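Local coordinates for carbohydrate-binding protein (Flavonifractor plautii, PDB 6N1B), which removes the acetyl group from the N-acetylgalactosamine of blood group A antigen, a step in a gut bacterial pathway that converts A to O type blood, at residues A46-D49 and D50-T53; N65-R68 and Y69-V72; V124-A127 and E128-A131; Y211-F214 and R215-F218. All blocks are in the same frame, centred on the assembly; numbering follows the deposited sequence. Where two conformers were deposited one is given.

The four contacts come in series along the chain, each within one short continuous run of residues of a five-sheet beta-propeller. Contact 1, a loop entering strand 52-60, and contact 2, a corner entering strand 67-75, reach the same sheet through neighbouring strands, with centres about 23 Å apart. Contact 3 closes the hairpin of strands 116-126 and 131-140, its centre about 13 Å from that of contact 2. Contact 4 closes the next blade's hairpin, 207-212 with 217-224. Contacts 3 and 4 touch, Asn126 ND2 lying 3.8 Å from Phe218 CZ. Contacts 1 and 4, about 38 Å apart between centres, lie on opposite sides of the chain's centre. Loops and corners of the blades are thus pinned locally.

Contact 1 (A46-D49 and D50-T53); sequences AHAD and DQVT
The flat carboxamide of Gln51 points its NE2 at Ala48 O, which lies almost exactly in the amide plane and accepts at 3.0 Å through a nearly straight bond (168° at the hydrogen). Seen from the acceptor, the donor is tilted moderately from the carbonyl plane. The same nitrogen rests against two methylene or methyl groups, 4.0 Å from His47 CB and 3.9 Å from Ala48 CB; it lies obliquely to the His47 imidazole, whose residue makes the touch through CB. The long side chain reaches back because CG sits beside the backbone N (chi1 -61°) and the chain then runs extended (chi2 -178°). Between donor and acceptor the backbone swings round Asp49 and Asp50, the latter with positive phi, and Asp49 OD2 and Asp50 OD2 stay 5.1 Å apart.

Both ends of the Gln51 amide are used, since NE2 also donates to Asp383 and OE1 accepts from Trp387 N. Asp383 ties in the other half of the turn as well, accepting from His47 ND1 and Ala48 N. This is a side-chain-to-backbone closure of the loop that leads into strand 52-60, the first strand of its sheet. It fixes that loop beside strand 385-395, which pairs with strand 30-31, consistent with the place where the first and last parts of the propeller meet.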
ATOM      1  N   ALA A  46      -2.333  -8.699  24.870  1.00 12.39           N
ATOM      2  CA  ALA A  46      -0.860  -8.624  24.774  1.00 13.28           C
ATOM      3  C   ALA A  46      -0.323  -7.588  23.781  1.00 11.17           C
ATOM      4  O   ALA A  46       0.915  -7.455  23.573  1.00 12.60           O
ATOM      5  CB  ALA A  46      -0.257  -9.967  24.451  1.00 15.70           C
ATOM      6  N   HIS A  47      -1.263  -6.804  23.186  1.00 10.89           N
ATOM      7  CA  HIS A  47      -0.911  -5.788  22.183  1.00 10.61           C
ATOM      8  C   HIS A  47      -1.703  -4.544  22.275  1.00 10.65           C
ATOM      9  O   HIS A  47      -2.930  -4.578  22.528  1.00 11.08           O
ATOM     10  CB  HIS A  47      -1.110  -6.360  20.742  1.00 11.69           C
ATOM     11  CG  HIS A  47      -0.242  -7.525  20.447  1.00 11.06           C
ATOM     12  ND1 HIS A  47       1.099  -7.347  20.197  1.00 12.55           N
ATOM     13  CD2 HIS A  47      -0.493  -8.845  20.354  1.00 12.52           C
ATOM     14  CE1 HIS A  47       1.648  -8.574  19.975  1.00 13.69           C
ATOM     15  NE2 HIS A  47       0.701  -9.497  20.079  1.00 12.80           N
ATOM     16  N   ALA A  48      -1.008  -3.417  22.135  1.00 10.54           N
ATOM     17  CA  ALA A  48      -1.750  -2.121  22.103  1.00  9.32           C
ATOM     18  C   ALA A  48      -2.696  -2.083  20.909  1.00 10.02           C
ATOM     19  O   ALA A  48      -2.437  -2.700  19.821  1.00 10.29           O
ATOM     20  CB  ALA A  48      -0.770  -0.976  21.979  1.00 10.97           C
ATOM     21  N   ASP A  49      -3.818  -1.431  21.081  1.00  9.64           N
ATOM     22  CA  ASP A  49      -4.864  -1.314  20.084  1.00 10.29           C
ATOM     23  C   ASP A  49      -4.384  -0.505  18.874  1.00  9.86           C
ATOM     24  O   ASP A  49      -3.531   0.325  18.950  1.00 10.11           O
ATOM     25  CB  ASP A  49      -6.060  -0.582  20.726  1.00 11.24           C
ATOM     26  CG  ASP A  49      -6.886  -1.417  21.684  1.00 13.13           C
ATOM     27  OD1 ASP A  49      -6.767  -2.645  21.745  1.00 15.68           O
ATOM     28  OD2 ASP A  49      -7.691  -0.788  22.396  1.00 20.37           O
ATOM     29  N   ASP A  50      -5.150  -0.668  17.762  1.00 10.81           N
ATOM     30  CA  ASP A  50      -5.110   0.254  16.662  1.00 11.09           C
ATOM     31  C   ASP A  50      -3.724   0.347  15.950  1.00  9.17           C
ATOM     32  O   ASP A  50      -3.384   1.360  15.355  1.00  9.63           O
ATOM     33  CB  ASP A  50      -5.657   1.616  16.968  1.00 11.03           C
ATOM     34  CG  ASP A  50      -7.093   1.577  17.419  1.00 12.91           C
ATOM     35  OD1 ASP A  50      -7.839   0.724  16.952  1.00 12.91           O
ATOM     36  OD2 ASP A  50      -7.462   2.314  18.348  1.00 21.33           O
ATOM     37  N   GLN A  51      -2.963  -0.763  16.031  1.00  8.39           N
ATOM     38  CA  GLN A  51      -1.740  -0.879  15.259  1.00  8.90           C
ATOM     39  C   GLN A  51      -2.091  -1.269  13.786  1.00  7.58           C
ATOM     40  O   GLN A  51      -2.888  -2.187  13.596  1.00  9.24           O
ATOM     41  CB  GLN A  51      -0.757  -1.854  15.892  1.00  8.64           C
ATOM     42  CG  GLN A  51      -0.300  -1.441  17.294  1.00  8.58           C
ATOM     43  CD  GLN A  51       0.681  -2.411  17.836  1.00  9.43           C
ATOM     44  OE1 GLN A  51       1.764  -2.538  17.233  1.00 10.20           O
ATOM     45  NE2 GLN A  51       0.347  -3.120  18.907  1.00  8.95           N
ATOM     46  N   VAL A  52      -1.418  -0.568  12.862  1.00  8.04           N
ATOM     47  CA  VAL A  52      -1.840  -0.601  11.487  1.00  8.48           C
ATOM     48  C   VAL A  52      -0.602  -0.379  10.599  1.00  8.73           C
ATOM     49  O   VAL A  52       0.385   0.243  11.002  1.00  8.97           O
ATOM     50  CB  VAL A  52      -2.903   0.458  11.147  1.00  8.92           C
ATOM     51  CG1 VAL A  52      -4.270   0.114  11.781  1.00  8.91           C
ATOM     52  CG2 VAL A  52      -2.464   1.857  11.583  1.00  9.20           C
ATOM     53  N   THR A  53      -0.715  -0.924   9.333  1.00  7.76           N
ATOM     54  CA  THR A  53       0.357  -0.760   8.344  1.00  8.50           C
ATOM     55  C   THR A  53      -0.182  -0.772   6.953  1.00  8.51           C
ATOM     56  O   THR A  53      -1.346  -1.105   6.704  1.00  9.01           O
ATOM     57  CB  THR A  53       1.437  -1.899   8.610  1.00  8.32           C
ATOM     58  OG1 THR A  53       2.635  -1.533   7.957  1.00  9.06           O
ATOM     59  CG2 THR A  53       0.937  -3.219   8.108  1.00  8.89           C
TER

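Contact 2 (N65-R68 and Y69-V72)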
ATOM      1  N   ASN A  65     -19.507   8.187  -2.799  1.00 11.37           N
ATOM      2  CA  ASN A  65     -20.274   7.777  -1.586  1.00 12.10           C
ATOM      3  C   ASN A  65     -19.909   8.684  -0.397  1.00 11.39           C
ATOM      4  O   ASN A  65     -19.741   8.214   0.750  1.00 13.49           O
ATOM      5  CB  ASN A  65     -19.998   6.297  -1.276  1.00 11.80           C
ATOM      6  CG  ASN A  65     -20.535   5.423  -2.399  1.00 11.85           C
ATOM      7  OD1 ASN A  65     -19.717   4.657  -3.106  1.00 15.15           O
ATOM      8  ND2 ASN A  65     -21.787   5.504  -2.621  1.00 10.79           N
ATOM      9  N   GLY A  66     -19.912   9.981  -0.689  1.00 11.97           N
ATOM     10  CA  GLY A  66     -19.764  10.997   0.348  1.00 13.20           C
ATOM     11  C   GLY A  66     -18.399  11.524   0.657  1.00 12.71           C
ATOM     12  O   GLY A  66     -18.313  12.480   1.390  1.00 13.84           O
ATOM     13  N   TYR A  67     -17.360  10.905   0.125  1.00 11.77           N
ATOM     14  CA  TYR A  67     -15.990  11.272   0.521  1.00 11.02           C
ATOM     15  C   TYR A  67     -15.017  11.306  -0.676  1.00 10.16           C
ATOM     16  O   TYR A  67     -15.122  10.398  -1.543  1.00 11.19           O
ATOM     17  CB  TYR A  67     -15.427  10.276   1.554  1.00 10.92           C
ATOM     18  CG  TYR A  67     -16.208  10.210   2.825  1.00 11.77           C
ATOM     19  CD1 TYR A  67     -15.959  11.162   3.805  1.00 13.71           C
ATOM     20  CD2 TYR A  67     -17.164   9.256   3.049  1.00 13.29           C
ATOM     21  CE1 TYR A  67     -16.749  11.156   4.945  1.00 15.90           C
ATOM     22  CE2 TYR A  67     -17.865   9.165   4.273  1.00 17.27           C
ATOM     23  CZ  TYR A  67     -17.653  10.139   5.207  1.00 16.52           C
ATOM     24  OH  TYR A  67     -18.379  10.110   6.382  1.00 21.13           O
ATOM     25  N   ARG A  68     -14.110  12.230  -0.689  1.00  9.73           N
ATOM     26  CA  ARG A  68     -13.115  12.313  -1.736  1.00 10.17           C
ATOM     27  C   ARG A  68     -11.876  11.441  -1.425  1.00 10.19           C
ATOM     28  O   ARG A  68     -11.084  11.156  -2.352  1.00 11.71           O
ATOM     29  CB  ARG A  68     -12.583  13.778  -1.943  1.00 12.18           C
ATOM     30  CG  ARG A  68     -13.649  14.652  -2.545  1.00 13.75           C
ATOM     31  CD  ARG A  68     -12.977  16.038  -2.861  1.00 16.62           C
ATOM     32  NE  ARG A  68     -13.952  17.101  -3.017  1.00 21.61           N
ATOM     33  CZ  ARG A  68     -13.596  18.319  -3.482  1.00 31.24           C
ATOM     34  NH1 ARG A  68     -12.316  18.568  -3.860  1.00 26.88           N
ATOM     35  NH2 ARG A  68     -14.526  19.268  -3.484  1.00 37.38           N
ATOM     36  N   TYR A  69     -11.688  10.983  -0.169  1.00  8.98           N
ATOM     37  CA  TYR A  69     -10.544  10.135   0.199  1.00  9.20           C
ATOM     38  C   TYR A  69     -11.077   8.827   0.680  1.00  8.98           C
ATOM     39  O   TYR A  69     -11.943   8.716   1.575  1.00  9.95           O
ATOM     40  CB  TYR A  69      -9.736  10.729   1.297  1.00 10.32           C
ATOM     41  CG  TYR A  69      -9.141  12.081   1.044  1.00  8.80           C
ATOM     42  CD1 TYR A  69      -9.870  13.262   1.150  1.00  9.36           C
ATOM     43  CD2 TYR A  69      -7.762  12.293   0.789  1.00  9.76           C
ATOM     44  CE1 TYR A  69      -9.298  14.516   1.029  1.00 10.52           C
ATOM     45  CE2 TYR A  69      -7.160  13.488   0.691  1.00  9.91           C
ATOM     46  CZ  TYR A  69      -7.943  14.622   0.800  1.00 10.79           C
ATOM     47  OH  TYR A  69      -7.331  15.863   0.745  1.00 12.81           O
ATOM     48  N   TRP A  70     -10.489   7.733   0.137  1.00  9.16           N
ATOM     49  CA  TRP A  70     -10.801   6.335   0.542  1.00  9.49           C
ATOM     50  C   TRP A  70      -9.486   5.638   0.800  1.00  9.93           C
ATOM     51  O   TRP A  70      -8.552   5.843  -0.026  1.00 11.86           O
ATOM     52  CB  TRP A  70     -11.604   5.618  -0.527  1.00  8.54           C
ATOM     53  CG  TRP A  70     -13.021   6.146  -0.545  1.00  9.64           C
ATOM     54  CD1 TRP A  70     -13.498   7.306  -1.124  1.00  9.94           C
ATOM     55  CD2 TRP A  70     -14.113   5.570   0.187  1.00  9.80           C
ATOM     56  NE1 TRP A  70     -14.804   7.468  -0.766  1.00  9.59           N
ATOM     57  CE2 TRP A  70     -15.238   6.423   0.000  1.00 10.16           C
ATOM     58  CE3 TRP A  70     -14.288   4.423   0.945  1.00 11.96           C
ATOM     59  CZ2 TRP A  70     -16.484   6.158   0.605  1.00  9.44           C
ATOM     60  CZ3 TRP A  70     -15.534   4.132   1.494  1.00 10.75           C
ATOM     61  CH2 TRP A  70     -16.594   4.997   1.315  1.00 11.07           C
ATOM     62  N   ALA A  71      -9.381   4.841   1.856  1.00  8.48           N
ATOM     63  CA  ALA A  71      -8.168   4.125   2.116  1.00  8.37           C
ATOM     64  C   ALA A  71      -8.503   2.685   2.451  1.00  9.62           C
ATOM     65  O   ALA A  71      -9.444   2.385   3.188  1.00 10.44           O
ATOM     66  CB  ALA A  71      -7.324   4.782   3.215  1.00  9.94           C
ATOM     67  N   VAL A  72      -7.620   1.783   1.975  1.00  8.51           N
ATOM     68  CA  VAL A  72      -7.569   0.405   2.493  1.00  8.31           C
ATOM     69  C   VAL A  72      -6.271   0.242   3.281  1.00  8.19           C
ATOM     70  O   VAL A  72      -5.289   0.942   2.991  1.00  8.70           O
ATOM     71  CB  VAL A  72      -7.689  -0.594   1.325  1.00  8.89           C
ATOM     72  CG1 VAL A  72      -6.462  -0.553   0.365  1.00  9.79           C
ATOM     73  CG2 VAL A  72      -7.970  -2.057   1.840  1.00  9.09           C
TER
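This is a local indole-to-carbonyl contact at a corner of the chain, where a short loop enters strand 67-75, the middle strand of a three-stranded antiparallel sheet. Trp70, two residues beyond the corner at Arg68, folds back over the loop, and its NE1 donates to Tyr67 O at 3.0 Å. The bond is bent, with 139° at the hydrogen. Although the acceptor lies close to the indole plane, the donor stands well above the carbonyl plane, 48° out of it and away from a lone pair.

Van der Waals contacts surround that bond. Tyr67 CB is 3.7 Å from Trp70 NE1, and the phenol ring follows, with Tyr67 CD2 at 4.0 Å from Trp70 CZ2. The two side chains cross at about a right angle, Trp70 CZ2 lying at the edge of the Tyr67 ring. On the benzo side of the indole, Trp70 CZ2 lies 3.9 Å from Asn65 O, which sits at the ring edge in plane, and 4.0 Å from Asn65 CB.

Beyond the loop, Trp70 packs edge-to-face with Trp64 and lies against Ile88, Ala90, Pro100 and Met123. The Tyr69 hydroxyl is held by Arg353. The chemistry of the corner is thus that the indole N-H of the buried Trp70 is turned toward the backbone of the loop: the bent bond to Tyr67 O is one of the bonds of NE1, and the ring is placed jointly by the loop and by the neighbours that pack on it.

Contact 3 (V124-A127 and E128-A131); sequences VYNA and EYDA. With GOL (glycerol), chain H.
Tyr125 OH donates to Asp130 OD1 over just 2.6 Å, bridging the two arms of a tight hairpin. The carboxylate oxygen is met on its anti side, 30° out of plane, and the ring and carboxylate stand almost perpendicular to each other. Next to it, Asn126 and Ala131 form an antiparallel hydrogen-bonded pair: Asn126 N reaches Ala131 O at 2.8 Å, and Ala131 N returns to Asn126 O at 3.1 Å. Asp130 and Ala131 both face Asn126, so the hairpin contains a G1 beta bulge, with Asp130 at positive phi.

The Asn126 side chain spans the turn from within. With CG anti to the backbone N (chi1 -174°), its OD1 accepts from Tyr129 N at 3.1 Å, the donor standing above the carbonyl plane. The same oxygen lies 3.4 Å from Tyr129 CD1 at the edge of the ring, the amide and the phenol running side by side with their planes 80° apart. A glycerol, probably from the crystallisation liquor, binds at the turn: its O3 accepts from Ala127 N and donates to Tyr125 O, and its O2 accepts from Glu128 N.

Further out, Tyr129 stacks on Trp174 and hydrogen-bonds to its carbonyl. Trp64 meets Tyr125 edge-to-face and, with Arg183, binds Asp130 O. The turn is therefore held by polar groups drawn from both arms, and the short phenol bond would be expected to favour the ionised form of Asp130, while the backbone amides of Ala127 and Glu128 here find glycerol hydroxyls as acceptors.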
ATOM      1  N   VAL A 124      -7.866   0.701  -6.196  1.00  8.55           N
ATOM      2  CA  VAL A 124      -8.027   1.542  -7.386  0.50 10.02           C
ATOM      3  C   VAL A 124      -9.473   1.987  -7.560  1.00 10.55           C
ATOM      4  O   VAL A 124     -10.362   1.179  -7.375  1.00 11.67           O
ATOM      5  CB  VAL A 124      -7.589   0.728  -8.615  0.50 15.31           C
ATOM      6  CG1 VAL A 124      -7.536   1.579  -9.896  0.50 17.65           C
ATOM      7  CG2 VAL A 124      -6.260   0.188  -8.424  0.50 18.44           C
ATOM      8  N   TYR A 125      -9.655   3.238  -7.958  1.00  9.34           N
ATOM      9  CA  TYR A 125     -10.952   3.693  -8.458  1.00  9.68           C
ATOM     10  C   TYR A 125     -11.100   3.376  -9.928  1.00  9.66           C
ATOM     11  O   TYR A 125     -10.229   3.709 -10.734  1.00 12.14           O
ATOM     12  CB  TYR A 125     -11.095   5.195  -8.255  1.00 10.86           C
ATOM     13  CG  TYR A 125     -12.394   5.741  -8.794  1.00 10.87           C
ATOM     14  CD1 TYR A 125     -13.586   5.342  -8.250  1.00  9.97           C
ATOM     15  CD2 TYR A 125     -12.407   6.582  -9.862  1.00 12.02           C
ATOM     16  CE1 TYR A 125     -14.790   5.789  -8.695  1.00 11.89           C
ATOM     17  CE2 TYR A 125     -13.624   7.103 -10.362  1.00 12.49           C
ATOM     18  CZ  TYR A 125     -14.817   6.689  -9.815  1.00 11.73           C
ATOM     19  OH  TYR A 125     -16.013   7.150 -10.361  1.00 14.27           O
ATOM     20  N   ASN A 126     -12.156   2.652 -10.254  1.00  9.19           N
ATOM     21  CA  ASN A 126     -12.494   2.275 -11.628  1.00 10.37           C
ATOM     22  C   ASN A 126     -13.608   3.278 -12.102  1.00 10.50           C
ATOM     23  O   ASN A 126     -14.729   3.187 -11.676  1.00 11.45           O
ATOM     24  CB  ASN A 126     -13.013   0.839 -11.664  1.00  9.78           C
ATOM     25  CG  ASN A 126     -13.235   0.360 -13.071  1.00  9.73           C
ATOM     26  OD1 ASN A 126     -13.829   1.067 -13.865  1.00 11.61           O
ATOM     27  ND2 ASN A 126     -12.880  -0.921 -13.347  1.00 11.34           N
ATOM     28  N   ALA A 127     -13.176   4.216 -12.910  1.00 11.19           N
ATOM     29  CA  ALA A 127     -14.128   5.272 -13.374  1.00 13.04           C
ATOM     30  C   ALA A 127     -15.225   4.710 -14.222  1.00 11.66           C
ATOM     31  O   ALA A 127     -16.364   5.166 -14.148  1.00 15.18           O
ATOM     32  CB  ALA A 127     -13.334   6.367 -14.109  1.00 15.50           C
ATOM     33  N   GLU A 128     -14.912   3.760 -15.096  1.00 13.13           N
ATOM     34  CA  GLU A 128     -15.939   3.236 -15.971  1.00 14.82           C
ATOM     35  C   GLU A 128     -17.097   2.576 -15.233  1.00 12.44           C
ATOM     36  O   GLU A 128     -18.205   2.613 -15.694  1.00 16.19           O
ATOM     37  CB  GLU A 128     -15.230   2.216 -16.946  1.00 17.52           C
ATOM     38  CG  GLU A 128     -16.110   1.603 -17.986  1.00 26.53           C
ATOM     39  CD  GLU A 128     -16.170   2.517 -19.183  1.00 40.75           C
ATOM     40  OE1 GLU A 128     -15.314   3.476 -19.233  1.00 56.60           O
ATOM     41  OE2 GLU A 128     -16.996   2.222 -20.051  1.00 90.78           O
ATOM     42  N   TYR A 129     -16.801   1.933 -14.101  1.00 11.46           N
ATOM     43  CA  TYR A 129     -17.788   1.250 -13.341  1.00 11.45           C
ATOM     44  C   TYR A 129     -18.229   2.085 -12.117  1.00 10.18           C
ATOM     45  O   TYR A 129     -19.124   1.611 -11.339  1.00 12.59           O
ATOM     46  CB  TYR A 129     -17.260  -0.131 -12.867  1.00 12.21           C
ATOM     47  CG  TYR A 129     -17.199  -1.119 -13.986  1.00 11.77           C
ATOM     48  CD1 TYR A 129     -16.173  -1.046 -15.005  1.00 12.56           C
ATOM     49  CD2 TYR A 129     -18.071  -2.159 -14.057  1.00 12.04           C
ATOM     50  CE1 TYR A 129     -16.074  -2.002 -15.993  1.00 11.61           C
ATOM     51  CE2 TYR A 129     -18.011  -3.134 -15.112  1.00 11.88           C
ATOM     52  CZ  TYR A 129     -17.000  -3.056 -16.039  1.00 10.68           C
ATOM     53  OH  TYR A 129     -16.909  -3.995 -17.056  1.00 12.46           O
ATOM     54  N   ASP A 130     -17.598   3.237 -11.863  1.00 10.53           N
ATOM     55  CA  ASP A 130     -17.756   4.081 -10.708  1.00 10.72           C
ATOM     56  C   ASP A 130     -17.690   3.216  -9.400  1.00 11.70           C
ATOM     57  O   ASP A 130     -18.613   3.218  -8.569  1.00 10.95           O
ATOM     58  CB  ASP A 130     -19.051   4.841 -10.807  1.00 11.80           C
ATOM     59  CG  ASP A 130     -19.205   5.890  -9.729  1.00 14.18           C
ATOM     60  OD1 ASP A 130     -18.231   6.488  -9.254  1.00 13.50           O
ATOM     61  OD2 ASP A 130     -20.434   6.241  -9.465  1.00 16.39           O
ATOM     62  N   ALA A 131     -16.625   2.466  -9.293  1.00 10.78           N
ATOM     63  CA  ALA A 131     -16.485   1.413  -8.254  1.00 11.34           C
ATOM     64  C   ALA A 131     -15.041   1.375  -7.782  1.00  9.83           C
ATOM     65  O   ALA A 131     -14.138   1.687  -8.580  1.00 11.09           O
ATOM     66  CB  ALA A 131     -16.866   0.039  -8.779  1.00 10.27           C
TER
HETATM   67  C1  GOL H 509     -10.905   1.648 -16.816  1.00 22.09           C
HETATM   68  O1  GOL H 509     -11.926   1.068 -17.354  1.00 32.53           O
HETATM   69  C2  GOL H 509     -10.922   2.904 -15.971  1.00 24.72           C
HETATM   70  O2  GOL H 509     -12.181   3.580 -16.010  1.00 20.08           O
HETATM   71  C3  GOL H 509     -10.230   2.771 -14.646  1.00 24.77           C
HETATM   72  O3  GOL H 509     -10.454   3.984 -13.880  1.00 23.92           O

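Contact 4 (Y211-F214 and R215-F218)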
ATOM      1  N   TYR A 211      -4.368   2.006 -13.613  1.00  8.66           N
ATOM      2  CA  TYR A 211      -4.942   2.014 -14.975  1.00  9.16           C
ATOM      3  C   TYR A 211      -4.220   2.957 -15.842  1.00  9.06           C
ATOM      4  O   TYR A 211      -4.153   4.146 -15.609  1.00 10.45           O
ATOM      5  CB  TYR A 211      -6.441   2.344 -14.920  1.00 10.17           C
ATOM      6  CG  TYR A 211      -7.006   2.259 -16.357  1.00  9.40           C
ATOM      7  CD1 TYR A 211      -7.268   1.018 -16.895  1.00 10.18           C
ATOM      8  CD2 TYR A 211      -7.268   3.382 -17.123  1.00  9.83           C
ATOM      9  CE1 TYR A 211      -7.773   0.886 -18.200  1.00 10.38           C
ATOM     10  CE2 TYR A 211      -7.799   3.294 -18.404  1.00 10.16           C
ATOM     11  CZ  TYR A 211      -8.001   2.067 -18.939  1.00 10.34           C
ATOM     12  OH  TYR A 211      -8.531   1.887 -20.203  1.00 11.73           O
ATOM     13  N   ASP A 212      -3.549   2.401 -16.903  1.00  8.71           N
ATOM     14  CA  ASP A 212      -2.877   3.176 -17.913  1.00  9.15           C
ATOM     15  C   ASP A 212      -3.942   3.607 -19.002  1.00  8.41           C
ATOM     16  O   ASP A 212      -4.390   2.729 -19.753  1.00  9.30           O
ATOM     17  CB  ASP A 212      -1.749   2.359 -18.533  1.00  9.40           C
ATOM     18  CG  ASP A 212      -1.017   2.983 -19.733  1.00 11.80           C
ATOM     19  OD1 ASP A 212      -1.547   3.799 -20.404  1.00 13.22           O
ATOM     20  OD2 ASP A 212       0.189   2.525 -19.985  1.00 16.49           O
ATOM     21  N   ASP A 213      -4.312   4.860 -18.984  1.00  9.04           N
ATOM     22  CA  ASP A 213      -5.307   5.398 -19.905  1.00  9.16           C
ATOM     23  C   ASP A 213      -4.753   5.729 -21.296  1.00  8.57           C
ATOM     24  O   ASP A 213      -5.528   6.209 -22.118  1.00 10.76           O
ATOM     25  CB  ASP A 213      -5.976   6.616 -19.256  1.00 10.38           C
ATOM     26  CG  ASP A 213      -7.317   6.997 -19.848  1.00 11.61           C
ATOM     27  OD1 ASP A 213      -8.001   6.220 -20.583  1.00 11.48           O
ATOM     28  OD2 ASP A 213      -7.659   8.139 -19.497  1.00 17.99           O
ATOM     29  N   PHE A 214      -3.446   5.538 -21.515  1.00  8.56           N
ATOM     30  CA  PHE A 214      -2.879   5.708 -22.855  1.00  9.39           C
ATOM     31  C   PHE A 214      -3.074   4.387 -23.643  1.00  8.67           C
ATOM     32  O   PHE A 214      -3.837   4.351 -24.598  1.00  9.63           O
ATOM     33  CB  PHE A 214      -1.416   6.108 -22.814  1.00  9.46           C
ATOM     34  CG  PHE A 214      -1.243   7.526 -22.408  1.00  9.79           C
ATOM     35  CD1 PHE A 214      -1.363   7.978 -21.089  1.00 11.68           C
ATOM     36  CD2 PHE A 214      -0.771   8.456 -23.315  1.00 12.20           C
ATOM     37  CE1 PHE A 214      -1.222   9.287 -20.774  1.00 13.99           C
ATOM     38  CE2 PHE A 214      -0.563   9.798 -22.951  1.00 14.38           C
ATOM     39  CZ  PHE A 214      -0.725  10.186 -21.691  1.00 12.42           C
ATOM     40  N   ARG A 215      -2.432   3.330 -23.180  1.00  8.78           N
ATOM     41  CA  ARG A 215      -2.550   1.986 -23.769  1.00  9.17           C
ATOM     42  C   ARG A 215      -3.905   1.352 -23.479  1.00  9.06           C
ATOM     43  O   ARG A 215      -4.257   0.386 -24.150  1.00  9.73           O
ATOM     44  CB  ARG A 215      -1.355   1.140 -23.336  1.00 10.18           C
ATOM     45  CG  ARG A 215      -0.019   1.447 -24.032  1.00 11.71           C
ATOM     46  CD  ARG A 215       1.140   0.830 -23.401  1.00 15.74           C
ATOM     47  NE  ARG A 215       1.304   0.899 -21.899  1.00 26.60           N
ATOM     48  CZ  ARG A 215       2.114   0.058 -21.259  1.00 23.14           C
ATOM     49  NH1 ARG A 215       3.020  -0.728 -22.030  1.00 34.71           N
ATOM     50  NH2 ARG A 215       2.288   0.456 -20.052  1.00 25.97           N
ATOM     51  N   ASP A 216      -4.598   1.790 -22.399  1.00  8.72           N
ATOM     52  CA  ASP A 216      -5.866   1.285 -21.967  1.00  8.21           C
ATOM     53  C   ASP A 216      -5.745  -0.143 -21.483  1.00  7.63           C
ATOM     54  O   ASP A 216      -6.206  -1.138 -22.033  1.00  8.26           O
ATOM     55  CB  ASP A 216      -6.948   1.484 -22.979  1.00  9.07           C
ATOM     56  CG  ASP A 216      -7.311   2.943 -23.101  1.00  9.55           C
ATOM     57  OD1 ASP A 216      -7.482   3.586 -22.016  1.00 12.13           O
ATOM     58  OD2 ASP A 216      -7.399   3.525 -24.190  1.00  9.88           O
ATOM     59  N   VAL A 217      -5.028  -0.234 -20.328  1.00  8.46           N
ATOM     60  CA  VAL A 217      -4.701  -1.546 -19.726  1.00  8.44           C
ATOM     61  C   VAL A 217      -4.486  -1.312 -18.186  1.00  7.79           C
ATOM     62  O   VAL A 217      -3.930  -0.226 -17.845  1.00  9.11           O
ATOM     63  CB  VAL A 217      -3.449  -2.158 -20.418  1.00  9.40           C
ATOM     64  CG1 VAL A 217      -2.168  -1.356 -20.201  1.00  9.33           C
ATOM     65  CG2 VAL A 217      -3.273  -3.623 -20.077  1.00  9.19           C
ATOM     66  N   PHE A 218      -4.897  -2.258 -17.388  1.00  7.74           N
ATOM     67  CA  PHE A 218      -4.485  -2.256 -15.994  1.00  7.41           C
ATOM     68  C   PHE A 218      -3.081  -2.859 -15.867  1.00  7.96           C
ATOM     69  O   PHE A 218      -2.779  -3.873 -16.552  1.00  8.52           O
ATOM     70  CB  PHE A 218      -5.488  -3.055 -15.112  1.00  8.10           C
ATOM     71  CG  PHE A 218      -6.856  -2.433 -15.033  1.00  8.92           C
ATOM     72  CD1 PHE A 218      -7.803  -2.568 -16.022  1.00  9.24           C
ATOM     73  CD2 PHE A 218      -7.174  -1.644 -13.926  1.00 11.46           C
ATOM     74  CE1 PHE A 218      -9.060  -2.022 -15.917  1.00 10.25           C
ATOM     75  CE2 PHE A 218      -8.463  -1.085 -13.824  1.00 11.87           C
ATOM     76  CZ  PHE A 218      -9.370  -1.284 -14.834  1.00 11.14           C
TER
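Among the charged contacts, Asp212 OD2 takes two nitrogens of Arg215, NE at 2.7 Å and NH2 at 2.9 Å, in a side-on salt bridge. The oxygen lies in the guanidinium plane, but NE approaches from above the carboxylate plane. A bend at chi3 (-46°) turns the guanidinium back toward Asp212, and Arg215 NH1 has a further partner in Tyr242 OH. The other oxygen, Asp212 OD1, accepts from Phe214 N, forming an Asx turn, and from Arg215 N at 3.0 Å.

The backbone adds the pair Asp212 and Val217, with Asp212 N to Val217 O at 2.8 Å. Asp216 faces Asp212 as well, making a G1 beta bulge that closes strands 207-212 and 217-224.

On the other face of the hairpin, aromatic packing dominates. Tyr211 sets its edge on Phe218 in a T-shaped pair, centroids 4.9 Å apart and planes at 63°, with CD1 over the centre of the Phe218 ring. Tyr211 OH donates to Asp216 OD1 at 2.7 Å, on its anti side.

Asp213 OD1 lies 3.0 Å from Asp216 OD1, so two like-charged oxygens crowd the turn. The Tyr211 hydroxyl probably eases that repulsion, while the arginine probably offsets the charge of the buried Asp212.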